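Local coordinates for dihydrophenazinedicarboxylate synthase (Burkholderia, PDB 4HMW), which catalyses FMN-dependent oxidations by molecular oxygen in the final steps of the biosynthesis of the antibiotic phenazine, at residues R36-A41 with I68-I73; G77-T82 with D126-G131; L102-R105 with Q110-I113; R200-G205 with K209-Q214. All blocks are in the same frame, centred on the assembly; numbering follows the deposited sequence.

Overall arrangement
All four contacts reach one antiparallel sheet, the split-barrel scaffold of the pyridoxamine 5'-phosphate oxidase family. Contact 1 packs helix 30-43 on strand 63-74. Contact 2, its centre about 15 Å away, sets helix 122-130 against the next strand, 77-83, which pairs with 63-74. Contact 3 joins strands 97-104 and 109-119; it is nested in the chain loop closed by contact 2, and its centre lies about 10 Å from that of contact 1. Contact 4, the hairpin 197-204/207-212, comes last, about 29 Å from contact 2 between centres. Contacts 1 and 2 border one FMN, whereas contacts 3 and 4 border the other, so each cofactor is built in from both subunits.

Contact 1 (R36-A41 with I68-I73); sequences RWLATA and IAFSSI. With FMN (flavin mononucleotide), chain D.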
# COMPACT_ATOMS: atom_id res chain seq x y z
N ARG B 36 7.77 3.65 18.31
CA ARG B 36 7.48 2.65 19.33
C ARG B 36 6.92 1.41 18.68
O ARG B 36 7.31 0.28 19.00
CB ARG B 36 6.48 3.19 20.35
CG ARG B 36 7.05 4.13 21.39
CD ARG B 36 5.98 4.48 22.44
NE ARG B 36 6.32 5.72 23.11
CZ ARG B 36 5.49 6.43 23.86
NH1 ARG B 36 4.25 5.99 24.04
NH2 ARG B 36 5.90 7.56 24.43
N TRP B 37 5.98 1.61 17.73
CA TRP B 37 5.37 0.52 17.04
C TRP B 37 6.39 -0.29 16.23
O TRP B 37 6.31 -1.53 16.22
CB TRP B 37 4.17 0.96 16.17
CG TRP B 37 2.90 1.07 16.92
CD1 TRP B 37 2.75 1.30 18.26
CD2 TRP B 37 1.56 0.92 16.39
NE1 TRP B 37 1.41 1.27 18.60
CE2 TRP B 37 0.66 1.05 17.47
CE3 TRP B 37 1.06 0.66 15.13
CZ2 TRP B 37 -0.73 0.93 17.32
CZ3 TRP B 37 -0.31 0.57 14.96
CH2 TRP B 37 -1.20 0.70 16.05
N LEU B 38 7.31 0.40 15.56
CA LEU B 38 8.33 -0.30 14.79
C LEU B 38 9.26 -1.12 15.70
O LEU B 38 9.69 -2.23 15.35
CB LEU B 38 9.19 0.68 13.96
CG LEU B 38 8.49 1.07 12.67
CD1 LEU B 38 8.96 2.37 12.15
CD2 LEU B 38 8.72 -0.01 11.60
N ALA B 39 9.53 -0.59 16.88
CA ALA B 39 10.43 -1.32 17.80
C ALA B 39 9.69 -2.56 18.32
O ALA B 39 10.28 -3.65 18.44
CB ALA B 39 10.84 -0.45 18.91
N THR B 40 8.39 -2.43 18.58
CA THR B 40 7.64 -3.58 19.07
C THR B 40 7.49 -4.62 17.95
O THR B 40 7.50 -5.85 18.20
CB THR B 40 6.26 -3.16 19.60
OG1 THR B 40 6.45 -2.29 20.72
CG2 THR B 40 5.43 -4.35 20.01
N ALA B 41 7.38 -4.13 16.72
CA ALA B 41 7.27 -5.01 15.57
C ALA B 41 8.50 -5.91 15.46
O ALA B 41 8.39 -7.08 15.08
CB ALA B 41 7.02 -4.20 14.25
N ILE B 68 8.27 0.47 -1.11
CA ILE B 68 9.56 1.06 -0.79
C ILE B 68 9.96 0.57 0.59
O ILE B 68 9.13 0.59 1.50
CB ILE B 68 9.42 2.59 -0.70
CG1 ILE B 68 8.96 3.14 -2.04
CG2 ILE B 68 10.67 3.19 -0.29
CD1 ILE B 68 9.95 2.98 -3.09
N ALA B 69 11.21 0.18 0.80
CA ALA B 69 11.67 -0.09 2.15
C ALA B 69 12.41 1.13 2.64
O ALA B 69 13.48 1.45 2.12
CB ALA B 69 12.58 -1.32 2.20
N PHE B 70 11.85 1.82 3.63
CA PHE B 70 12.45 3.09 4.06
C PHE B 70 13.77 2.88 4.79
O PHE B 70 13.99 1.83 5.37
CB PHE B 70 11.46 3.95 4.88
CG PHE B 70 11.00 3.34 6.15
CD1 PHE B 70 11.79 3.44 7.29
CD2 PHE B 70 9.78 2.68 6.23
CE1 PHE B 70 11.37 2.92 8.47
CE2 PHE B 70 9.36 2.13 7.43
CZ PHE B 70 10.17 2.25 8.54
N SER B 71 14.66 3.86 4.68
CA SER B 71 16.00 3.79 5.25
C SER B 71 16.00 4.03 6.74
O SER B 71 16.62 3.30 7.49
CB SER B 71 16.89 4.88 4.63
OG SER B 71 16.67 5.00 3.25
N SER B 72 15.31 5.09 7.15
CA SER B 72 15.33 5.52 8.53
C SER B 72 14.17 6.45 8.82
O SER B 72 13.43 6.87 7.90
CB SER B 72 16.64 6.23 8.89
OG SER B 72 16.80 7.42 8.12
N ILE B 73 14.03 6.80 10.10
CA ILE B 73 13.01 7.74 10.53
C ILE B 73 13.68 8.75 11.44
O ILE B 73 14.34 8.39 12.42
CB ILE B 73 11.92 7.03 11.31
CG1 ILE B 73 11.23 6.03 10.38
CG2 ILE B 73 10.87 8.00 11.80
CD1 ILE B 73 10.18 5.25 11.05
N1 FMN D . 12.46 1.08 -5.10
C2 FMN D . 13.14 2.22 -4.77
O2 FMN D . 13.32 3.08 -5.64
N3 FMN D . 13.64 2.40 -3.49
C4 FMN D . 13.45 1.45 -2.51
O4 FMN D . 13.89 1.66 -1.36
C4A FMN D . 12.76 0.28 -2.83
N5 FMN D . 12.57 -0.69 -1.88
C5A FMN D . 11.85 -1.84 -2.22
C6 FMN D . 11.63 -2.80 -1.24
C7 FMN D . 10.89 -3.94 -1.54
C7M FMN D . 10.67 -5.00 -0.49
C8 FMN D . 10.39 -4.11 -2.84
C8M FMN D . 9.61 -5.34 -3.19
C9 FMN D . 10.62 -3.13 -3.82
C9A FMN D . 11.33 -2.00 -3.50
N10 FMN D . 11.58 -1.04 -4.49
C10 FMN D . 12.26 0.10 -4.13
C1' FMN D . 11.06 -1.19 -5.90
C2' FMN D . 9.73 -0.51 -6.06
O2' FMN D . 8.70 -1.35 -5.56
C3' FMN D . 9.42 -0.17 -7.51
O3' FMN D . 9.63 -1.27 -8.38
C4' FMN D . 10.24 1.04 -7.97
O4' FMN D . 10.90 1.88 -7.06
C5' FMN D . 9.79 1.64 -9.27
O5' FMN D . 8.60 2.31 -8.92
P FMN D . 7.83 3.33 -9.90
O1P FMN D . 8.53 4.64 -9.69
O2P FMN D . 7.95 2.79 -11.32
O3P FMN D . 6.40 3.34 -9.38
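L38 leans out of helix 30-43 toward strand 63-74 and meets two side chains there, I73 and F70. The two aliphatic chains come tip to tip: L38 CD1 and I73 CD1 are 3.3 Å apart, tighter than methyl groups usually pack. I73 gets this far because its chain is stretched out beyond CG1 (chi2 178°), which carries CD1 well clear of the strand. The same methyl of L38 meets the F70 ring obliquely, with L38 CD1 3.8 Å from F70 CZ. L38 CD2 comes nearly as close, 4.1 Å from F70 CZ, so both leucine methyls lie near that one ring atom. F70 approaches from the opposite direction, its CG set between backbone N and carbonyl carbon (chi1 63°), and the amide N of S72 lies in plane at the ring edge. Just beyond, S71 and S72 both face I79 in a classic beta bulge. V78 flanks F70 on the sheet, and W104 adds a further apolar neighbour to L38. On the other side of F70 along the chain, I68 and A69 border the flavin, with A69 N 3.1 Å from N5 of FMN and I68 CD1 3.7 Å from its C2. The helix thus packs on the strand that lines the cofactor, yet R36-A41 do not themselves reach the flavin. Only carbon atoms meet across this small contact, so it rests on van der Waals and hydrophobic contact at a place only partly buried, with no directional bond to set its register.

Contact 2 (G77-T82 with D126-G131); sequences GVIFCT and DKLWFG. With FMN (flavin mononucleotide), chain D.
C81 and L128 join strand 77-83 of the FMN-binding split barrel to helix 122-130, which packs against the strand face that carries I79 and C81. The thiol does most of the touching. C81 SG is 3.4 Å from L128 CD1, and the leucine wraps it further with L128 CB at 3.8 Å and L128 CD2 at 3.9 Å from the same sulfur. The cysteine turns SG anti to its carbonyl carbon (chi1 -64°), which lays the sulfur against the leucine; C81 has a second conformer, so these distances hold for the one described. L128 likewise has CG anti to the carbonyl carbon (chi1 -77°) and presents its CD1 branch to the strand. Two residues along the strand on the same side, I79 adds a looser touch, its CG2 4.5 Å from L128 CD1, and L120 packs against both I79 and L128. F80, between them, points away from the helix and rests on I68. The next residue on the helix, W129, stacks with H137 and meets F175 edge-to-face, while C81 also packs on F175, so one aromatic cluster serves helix and strand alike. R132, which probably binds the substrate, lies with its side chain about 5 Å from that of C81. On the cofactor side, FMN N3 donates a 2.8 Å hydrogen bond to C81 O (N-H...O angle 161°). T82 is also bonded to K88 NZ, and T82 OG1 donates to O2 of FMN at 2.7 Å.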
# COMPACT_ATOMS: atom_id res chain seq x y z
N GLY B 77 10.17 12.86 9.80
CA GLY B 77 9.53 11.96 8.86
C GLY B 77 10.35 10.75 8.48
O GLY B 77 11.36 10.42 9.09
N VAL B 78 9.88 10.10 7.43
CA VAL B 78 10.38 8.82 6.98
C VAL B 78 11.26 9.00 5.74
O VAL B 78 10.82 9.53 4.73
CB VAL B 78 9.19 7.95 6.62
CG1 VAL B 78 9.68 6.62 6.09
CG2 VAL B 78 8.29 7.76 7.87
N ILE B 79 12.50 8.52 5.82
CA ILE B 79 13.49 8.77 4.78
C ILE B 79 13.56 7.57 3.86
O ILE B 79 13.60 6.42 4.34
CB ILE B 79 14.82 9.04 5.42
CG1 ILE B 79 14.74 10.41 6.13
CG2 ILE B 79 15.96 9.04 4.39
CD1 ILE B 79 16.02 10.82 6.78
N PHE B 80 13.50 7.81 2.56
CA PHE B 80 13.69 6.74 1.57
C PHE B 80 14.49 7.25 0.39
O PHE B 80 14.60 8.45 0.19
CB PHE B 80 12.35 6.14 1.12
CG PHE B 80 11.47 7.07 0.39
CD1 PHE B 80 10.65 7.96 1.07
CD2 PHE B 80 11.47 7.08 -1.00
CE1 PHE B 80 9.81 8.82 0.38
CE2 PHE B 80 10.66 7.96 -1.69
CZ PHE B 80 9.83 8.84 -0.99
N CYS B 81 15.02 6.33 -0.41
CA CYS B 81 15.76 6.66 -1.64
C CYS B 81 15.11 6.07 -2.89
O CYS B 81 14.53 5.00 -2.84
CB CYS B 81 17.19 6.12 -1.57
SG CYS B 81 18.15 6.87 -0.28
N THR B 82 15.28 6.73 -4.02
CA THR B 82 14.73 6.24 -5.25
C THR B 82 15.36 7.01 -6.41
O THR B 82 16.22 7.84 -6.20
CB THR B 82 13.22 6.40 -5.27
OG1 THR B 82 12.72 5.62 -6.37
CG2 THR B 82 12.79 7.87 -5.41
N ASP B 126 24.53 12.04 -0.84
CA ASP B 126 25.83 11.41 -0.99
C ASP B 126 26.04 10.37 0.11
O ASP B 126 26.52 9.26 -0.16
CB ASP B 126 26.94 12.46 -0.97
CG ASP B 126 26.99 13.30 -2.25
OD1 ASP B 126 26.52 12.81 -3.30
OD2 ASP B 126 27.51 14.43 -2.21
N LYS B 127 25.64 10.69 1.33
CA LYS B 127 25.83 9.77 2.45
C LYS B 127 25.02 8.50 2.22
O LYS B 127 25.49 7.39 2.47
CB LYS B 127 25.39 10.44 3.75
CG LYS B 127 26.23 10.08 4.93
N LEU B 128 23.79 8.67 1.73
CA LEU B 128 22.92 7.52 1.50
C LEU B 128 23.50 6.61 0.44
O LEU B 128 23.48 5.40 0.58
CB LEU B 128 21.52 7.98 1.08
CG LEU B 128 20.66 8.49 2.23
CD1 LEU B 128 19.52 9.32 1.70
CD2 LEU B 128 20.11 7.32 3.03
N TRP B 129 24.05 7.20 -0.62
CA TRP B 129 24.69 6.40 -1.66
C TRP B 129 25.91 5.68 -1.11
O TRP B 129 26.12 4.52 -1.44
CB TRP B 129 25.06 7.31 -2.83
CG TRP B 129 25.80 6.66 -3.98
CD1 TRP B 129 27.15 6.74 -4.24
CD2 TRP B 129 25.23 5.90 -5.04
NE1 TRP B 129 27.44 6.06 -5.40
CE2 TRP B 129 26.28 5.54 -5.92
CE3 TRP B 129 23.93 5.48 -5.34
CZ2 TRP B 129 26.08 4.78 -7.06
CZ3 TRP B 129 23.73 4.71 -6.46
CH2 TRP B 129 24.80 4.37 -7.32
N PHE B 130 26.71 6.36 -0.28
CA PHE B 130 27.90 5.73 0.31
C PHE B 130 27.57 4.51 1.17
O PHE B 130 28.36 3.58 1.25
CB PHE B 130 28.70 6.70 1.18
CG PHE B 130 29.31 7.83 0.42
CD1 PHE B 130 29.55 7.74 -0.94
CD2 PHE B 130 29.66 9.00 1.09
CE1 PHE B 130 30.11 8.80 -1.62
CE2 PHE B 130 30.24 10.06 0.42
CZ PHE B 130 30.47 9.97 -0.94
N GLY B 131 26.42 4.53 1.84
CA GLY B 131 26.06 3.42 2.70
C GLY B 131 25.59 2.18 1.97
O GLY B 131 25.20 1.19 2.61
N1 FMN D . 12.46 1.08 -5.10
C2 FMN D . 13.14 2.22 -4.77
O2 FMN D . 13.32 3.08 -5.64
N3 FMN D . 13.64 2.40 -3.49
C4 FMN D . 13.45 1.45 -2.51
O4 FMN D . 13.89 1.66 -1.36
C4A FMN D . 12.76 0.28 -2.83
N5 FMN D . 12.57 -0.69 -1.88
C5A FMN D . 11.85 -1.84 -2.22
C6 FMN D . 11.63 -2.80 -1.24
C7 FMN D . 10.89 -3.94 -1.54
C7M FMN D . 10.67 -5.00 -0.49
C8 FMN D . 10.39 -4.11 -2.84
C8M FMN D . 9.61 -5.34 -3.19
C9 FMN D . 10.62 -3.13 -3.82
C9A FMN D . 11.33 -2.00 -3.50
N10 FMN D . 11.58 -1.04 -4.49
C10 FMN D . 12.26 0.10 -4.13
C1' FMN D . 11.06 -1.19 -5.90
C2' FMN D . 9.73 -0.51 -6.06
O2' FMN D . 8.70 -1.35 -5.56
C3' FMN D . 9.42 -0.17 -7.51
O3' FMN D . 9.63 -1.27 -8.38
C4' FMN D . 10.24 1.04 -7.97
O4' FMN D . 10.90 1.88 -7.06
C5' FMN D . 9.79 1.64 -9.27
O5' FMN D . 8.60 2.31 -8.92
P FMN D . 7.83 3.33 -9.90
O1P FMN D . 8.53 4.64 -9.69
O2P FMN D . 7.95 2.79 -11.32
O3P FMN D . 6.40 3.34 -9.38

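Contact 3 (L102-R105 with Q110-I113); sequences LYWR and QIMI. With FMN (flavin mononucleotide), chain C.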
# COMPACT_ATOMS: atom_id res chain seq x y z
N LEU B 102 1.96 0.99 6.10
CA LEU B 102 2.62 -0.21 6.67
C LEU B 102 1.53 -1.14 7.16
O LEU B 102 0.53 -0.68 7.70
CB LEU B 102 3.49 0.18 7.87
CG LEU B 102 4.66 1.12 7.62
CD1 LEU B 102 5.38 1.58 8.92
CD2 LEU B 102 5.63 0.44 6.67
N TYR B 103 1.72 -2.44 6.96
CA TYR B 103 0.75 -3.41 7.44
C TYR B 103 1.49 -4.64 7.86
O TYR B 103 2.21 -5.25 7.07
CB TYR B 103 -0.33 -3.77 6.40
CG TYR B 103 -1.20 -4.94 6.83
CD1 TYR B 103 -1.77 -4.94 8.10
CD2 TYR B 103 -1.50 -6.01 5.96
CE1 TYR B 103 -2.56 -6.00 8.53
CE2 TYR B 103 -2.30 -7.08 6.38
CZ TYR B 103 -2.82 -7.07 7.66
OH TYR B 103 -3.58 -8.11 8.11
N TRP B 104 1.27 -4.99 9.12
CA TRP B 104 1.95 -6.11 9.77
C TRP B 104 0.95 -7.21 10.11
O TRP B 104 0.20 -7.11 11.08
CB TRP B 104 2.64 -5.62 11.03
CG TRP B 104 3.59 -4.49 10.79
CD1 TRP B 104 4.30 -4.22 9.65
CD2 TRP B 104 3.92 -3.45 11.73
NE1 TRP B 104 5.06 -3.07 9.83
CE2 TRP B 104 4.84 -2.58 11.10
CE3 TRP B 104 3.50 -3.16 13.03
CZ2 TRP B 104 5.35 -1.45 11.73
CZ3 TRP B 104 4.02 -2.04 13.67
CH2 TRP B 104 4.91 -1.18 13.01
N ARG B 105 0.95 -8.27 9.30
CA ARG B 105 -0.02 -9.34 9.46
C ARG B 105 0.12 -10.00 10.84
O ARG B 105 -0.89 -10.44 11.43
CB ARG B 105 0.20 -10.40 8.36
CG ARG B 105 -0.20 -9.93 6.99
CD ARG B 105 0.62 -10.61 5.88
NE ARG B 105 0.06 -10.45 4.53
CZ ARG B 105 0.26 -9.37 3.78
NH1 ARG B 105 0.99 -8.37 4.24
NH2 ARG B 105 -0.24 -9.31 2.56
N GLN B 110 -1.78 -1.61 11.25
CA GLN B 110 -1.44 -0.83 10.06
C GLN B 110 -1.12 0.61 10.50
O GLN B 110 -1.60 1.09 11.53
CB GLN B 110 -2.48 -0.91 8.92
CG GLN B 110 -3.80 -0.55 9.27
CD GLN B 110 -4.86 -0.65 8.13
OE1 GLN B 110 -4.62 -0.36 6.96
NE2 GLN B 110 -6.06 -1.02 8.53
N ILE B 111 -0.26 1.27 9.73
CA ILE B 111 0.03 2.67 9.95
C ILE B 111 -0.03 3.38 8.63
O ILE B 111 0.61 2.99 7.66
CB ILE B 111 1.43 2.91 10.57
CG1 ILE B 111 1.63 2.05 11.82
CG2 ILE B 111 1.59 4.38 10.91
CD1 ILE B 111 3.07 2.19 12.43
N MET B 112 -0.80 4.45 8.58
CA MET B 112 -0.95 5.27 7.38
C MET B 112 -0.24 6.58 7.62
O MET B 112 -0.47 7.21 8.65
CB MET B 112 -2.40 5.58 7.11
CG MET B 112 -2.58 6.45 5.89
SD MET B 112 -4.19 7.22 5.70
CE MET B 112 -3.99 8.60 6.84
N ILE B 113 0.61 6.99 6.68
CA ILE B 113 1.39 8.22 6.78
C ILE B 113 1.08 9.02 5.54
O ILE B 113 1.46 8.63 4.45
CB ILE B 113 2.90 7.90 6.85
CG1 ILE B 113 3.15 6.88 7.97
CG2 ILE B 113 3.77 9.14 7.07
CD1 ILE B 113 4.47 6.13 7.87
N1 FMN C . -12.28 -2.06 5.43
C2 FMN C . -13.33 -2.10 4.55
O2 FMN C . -14.12 -1.18 4.49
N3 FMN C . -13.46 -3.17 3.70
C4 FMN C . -12.58 -4.22 3.76
O4 FMN C . -12.74 -5.18 2.97
C4A FMN C . -11.53 -4.20 4.67
N5 FMN C . -10.66 -5.26 4.77
C5A FMN C . -9.59 -5.17 5.68
C6 FMN C . -8.70 -6.22 5.75
C7 FMN C . -7.62 -6.16 6.61
C7M FMN C . -6.69 -7.31 6.66
C8 FMN C . -7.45 -5.05 7.43
C8M FMN C . -6.28 -4.95 8.36
C9 FMN C . -8.34 -3.99 7.36
C9A FMN C . -9.44 -4.07 6.51
N10 FMN C . -10.39 -3.01 6.43
C10 FMN C . -11.41 -3.10 5.51
C1' FMN C . -10.33 -1.78 7.26
C2' FMN C . -9.59 -0.65 6.54
O2' FMN C . -8.18 -0.87 6.53
C3' FMN C . -9.88 0.72 7.15
O3' FMN C . -9.51 0.67 8.52
C4' FMN C . -11.35 1.13 6.97
O4' FMN C . -11.85 0.58 5.77
C5' FMN C . -11.53 2.64 7.07
O5' FMN C . -10.69 3.29 6.13
P FMN C . -10.90 4.83 5.77
O1P FMN C . -12.13 4.95 4.90
O2P FMN C . -11.08 5.60 7.09
O3P FMN C . -9.68 5.21 5.00
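L102 and I111 face each other through two backbone hydrogen bonds: L102 N to I111 O, and I111 N to L102 O, each 2.9 Å. One step along, L102 O also accepts a CA-H...O contact from Q110 CA at 3.1 Å. On the face of L102 and I111, the isoleucine CD1 lies 3.9 Å from W104 CH2, reaching the indole obliquely. These strands, 97-104 and 109-119, form an antiparallel hairpin of the split barrel, in which Y103 and Q110 make the adjoining non-hydrogen-bonded pair on the other face. There Y103 CD1 is 4.2 Å from Q110 CB, ring and amide planes 53° apart. Q110 has CG between backbone N and carbonyl carbon (chi1 55°), then runs out straight to the flavin bound mainly by the second subunit. Its NE2 donates a nearly linear 2.9 Å bond to O2' of that FMN, and its OE1 takes the N-H of V67 of the second subunit, which fixes how the amide is flipped. Y103 OH lies 3.5 Å from the C7M methyl of the same flavin and is hydrogen-bonded to E48 of the second subunit. Behind the hairpin, W104 NE1 is held by P49 O, and helix 30-43 covers the indole with L38 and A41.

Contact 4 (R200-G205 with K209-Q214); sequences RYERDG and KTTQLQ
E202 OE1 is gripped from several sides: the O of one water donates to it at 2.9 Å, the O of a second water lies 2.8 Å from E202 OE1, and K209 NZ forms a long salt bridge with it at 3.8 Å. The first of these waters sits in plane at the edge of the R200 guanidinium and accepts from R200 NH1, so it links R200 to E202, and T211 OG1 too in one of that threonine's two conformers. K209 runs alongside E202 and bends near its end (chi3 68°), which lays CE 3.3 Å from E202 OE1. On the same face R200 takes L213 over its guanidinium, with L213 CD1 3.6 Å from R200 NH2 and the two side chains crossing at about a right angle. The opposite face carries a CH-pi contact: T210 CG2 lies 3.6 Å from the centroid of the Y201 ring, 15° off its normal, while Y201 OH is held by P27 O. Four backbone hydrogen bonds, R200 with T211 and E202 with K209 in both directions, lock this antiparallel hairpin of the C-terminal dimerisation region. Beyond it, Q214 bonds to H144 and E148 of the second subunit. The R200 side chain comes within about 5 Å of the bound FMN and packs on R87 of the second subunit. A lysine at long salt-bridge range and an arginine reached through a water would probably favour the charged E202 carboxylate, which may help to orient R200 through that water.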
# COMPACT_ATOMS: atom_id res chain seq x y z
N ARG B 200 -6.32 8.55 14.96
CA ARG B 200 -5.94 9.48 13.91
C ARG B 200 -5.25 10.72 14.47
O ARG B 200 -5.74 11.31 15.42
CB ARG B 200 -7.17 9.90 13.10
CG ARG B 200 -6.90 11.07 12.16
CD ARG B 200 -8.15 11.59 11.47
NE ARG B 200 -8.76 10.66 10.55
CZ ARG B 200 -10.04 10.73 10.15
NH1 ARG B 200 -10.85 11.67 10.65
NH2 ARG B 200 -10.53 9.84 9.28
N TYR B 201 -4.10 11.05 13.90
CA TYR B 201 -3.39 12.31 14.14
C TYR B 201 -3.53 13.23 12.94
O TYR B 201 -3.28 12.81 11.81
CB TYR B 201 -1.91 12.11 14.31
CG TYR B 201 -1.43 11.60 15.66
CD1 TYR B 201 -1.54 10.25 15.99
CD2 TYR B 201 -0.85 12.47 16.59
CE1 TYR B 201 -1.07 9.78 17.21
CE2 TYR B 201 -0.41 12.01 17.82
CZ TYR B 201 -0.52 10.65 18.11
OH TYR B 201 -0.05 10.15 19.29
N GLU B 202 -3.89 14.48 13.17
CA GLU B 202 -3.94 15.47 12.09
C GLU B 202 -3.19 16.72 12.51
O GLU B 202 -3.35 17.18 13.62
CB GLU B 202 -5.38 15.89 11.77
CG GLU B 202 -6.25 14.84 11.11
CD GLU B 202 -7.74 15.25 11.05
OE1 GLU B 202 -8.41 15.26 12.12
OE2 GLU B 202 -8.25 15.60 9.94
N ARG B 203 -2.42 17.30 11.59
CA ARG B 203 -1.65 18.48 11.93
C ARG B 203 -2.60 19.62 12.17
O ARG B 203 -3.57 19.78 11.46
CB ARG B 203 -0.60 18.85 10.86
CG ARG B 203 0.54 19.68 11.43
CD ARG B 203 1.54 20.04 10.35
NE ARG B 203 2.25 21.30 10.60
CZ ARG B 203 3.34 21.70 9.94
NH1 ARG B 203 3.92 22.85 10.24
NH2 ARG B 203 3.86 20.94 8.98
N ASP B 204 -2.27 20.41 13.19
CA ASP B 204 -3.08 21.54 13.62
C ASP B 204 -2.14 22.71 13.97
O ASP B 204 -1.85 22.98 15.13
CB ASP B 204 -3.93 21.12 14.82
CG ASP B 204 -4.75 22.24 15.38
OD1 ASP B 204 -4.98 23.23 14.65
OD2 ASP B 204 -5.15 22.14 16.57
N GLY B 205 -1.63 23.37 12.94
CA GLY B 205 -0.61 24.38 13.14
C GLY B 205 0.68 23.71 13.57
O GLY B 205 1.15 22.75 12.93
N LYS B 209 -3.68 17.26 16.48
CA LYS B 209 -4.99 16.88 17.03
C LYS B 209 -5.21 15.38 16.84
O LYS B 209 -4.93 14.84 15.78
CB LYS B 209 -6.04 17.66 16.28
CG LYS B 209 -7.48 17.36 16.57
CD LYS B 209 -8.35 18.23 15.65
CE LYS B 209 -8.21 17.81 14.16
NZ LYS B 209 -8.27 18.93 13.16
N THR B 210 -5.73 14.72 17.87
CA THR B 210 -6.06 13.31 17.77
C THR B 210 -7.56 13.02 17.90
O THR B 210 -8.31 13.74 18.58
CB THR B 210 -5.29 12.43 18.79
OG1 THR B 210 -5.62 12.84 20.13
CG2 THR B 210 -3.77 12.52 18.61
N THR B 211 -7.97 11.96 17.22
CA THR B 211 -9.34 11.47 17.25
C THR B 211 -9.34 9.95 17.24
O THR B 211 -8.52 9.35 16.58
CB THR B 211 -10.12 11.91 15.96
OG1 THR B 211 -9.74 13.24 15.57
CG2 THR B 211 -11.63 11.82 16.14
N GLN B 212 -10.29 9.33 17.95
CA GLN B 212 -10.53 7.90 17.81
C GLN B 212 -11.64 7.71 16.78
O GLN B 212 -12.59 8.47 16.77
CB GLN B 212 -10.95 7.26 19.14
CG GLN B 212 -9.86 7.34 20.22
CD GLN B 212 -10.34 6.75 21.54
OE1 GLN B 212 -11.54 6.74 21.83
NE2 GLN B 212 -9.40 6.26 22.34
N LEU B 213 -11.51 6.71 15.93
CA LEU B 213 -12.46 6.49 14.83
C LEU B 213 -13.23 5.18 14.98
O LEU B 213 -12.73 4.19 15.53
CB LEU B 213 -11.74 6.47 13.46
CG LEU B 213 -10.81 7.64 13.19
CD1 LEU B 213 -10.11 7.42 11.86
CD2 LEU B 213 -11.51 8.99 13.18
N GLN B 214 -14.44 5.15 14.43
CA GLN B 214 -15.22 3.91 14.36
C GLN B 214 -14.64 2.98 13.29
O GLN B 214 -14.13 3.43 12.27
CB GLN B 214 -16.69 4.22 14.09
CG GLN B 214 -17.36 5.02 15.20
CD GLN B 214 -18.81 5.31 14.92
OE1 GLN B 214 -19.59 4.41 14.61
NE2 GLN B 214 -19.20 6.58 15.03
O HOH W 1 -10.76 13.76 12.77
O HOH W 2 -7.61 13.88 14.40
O HOH W 3 -6.37 20.28 11.04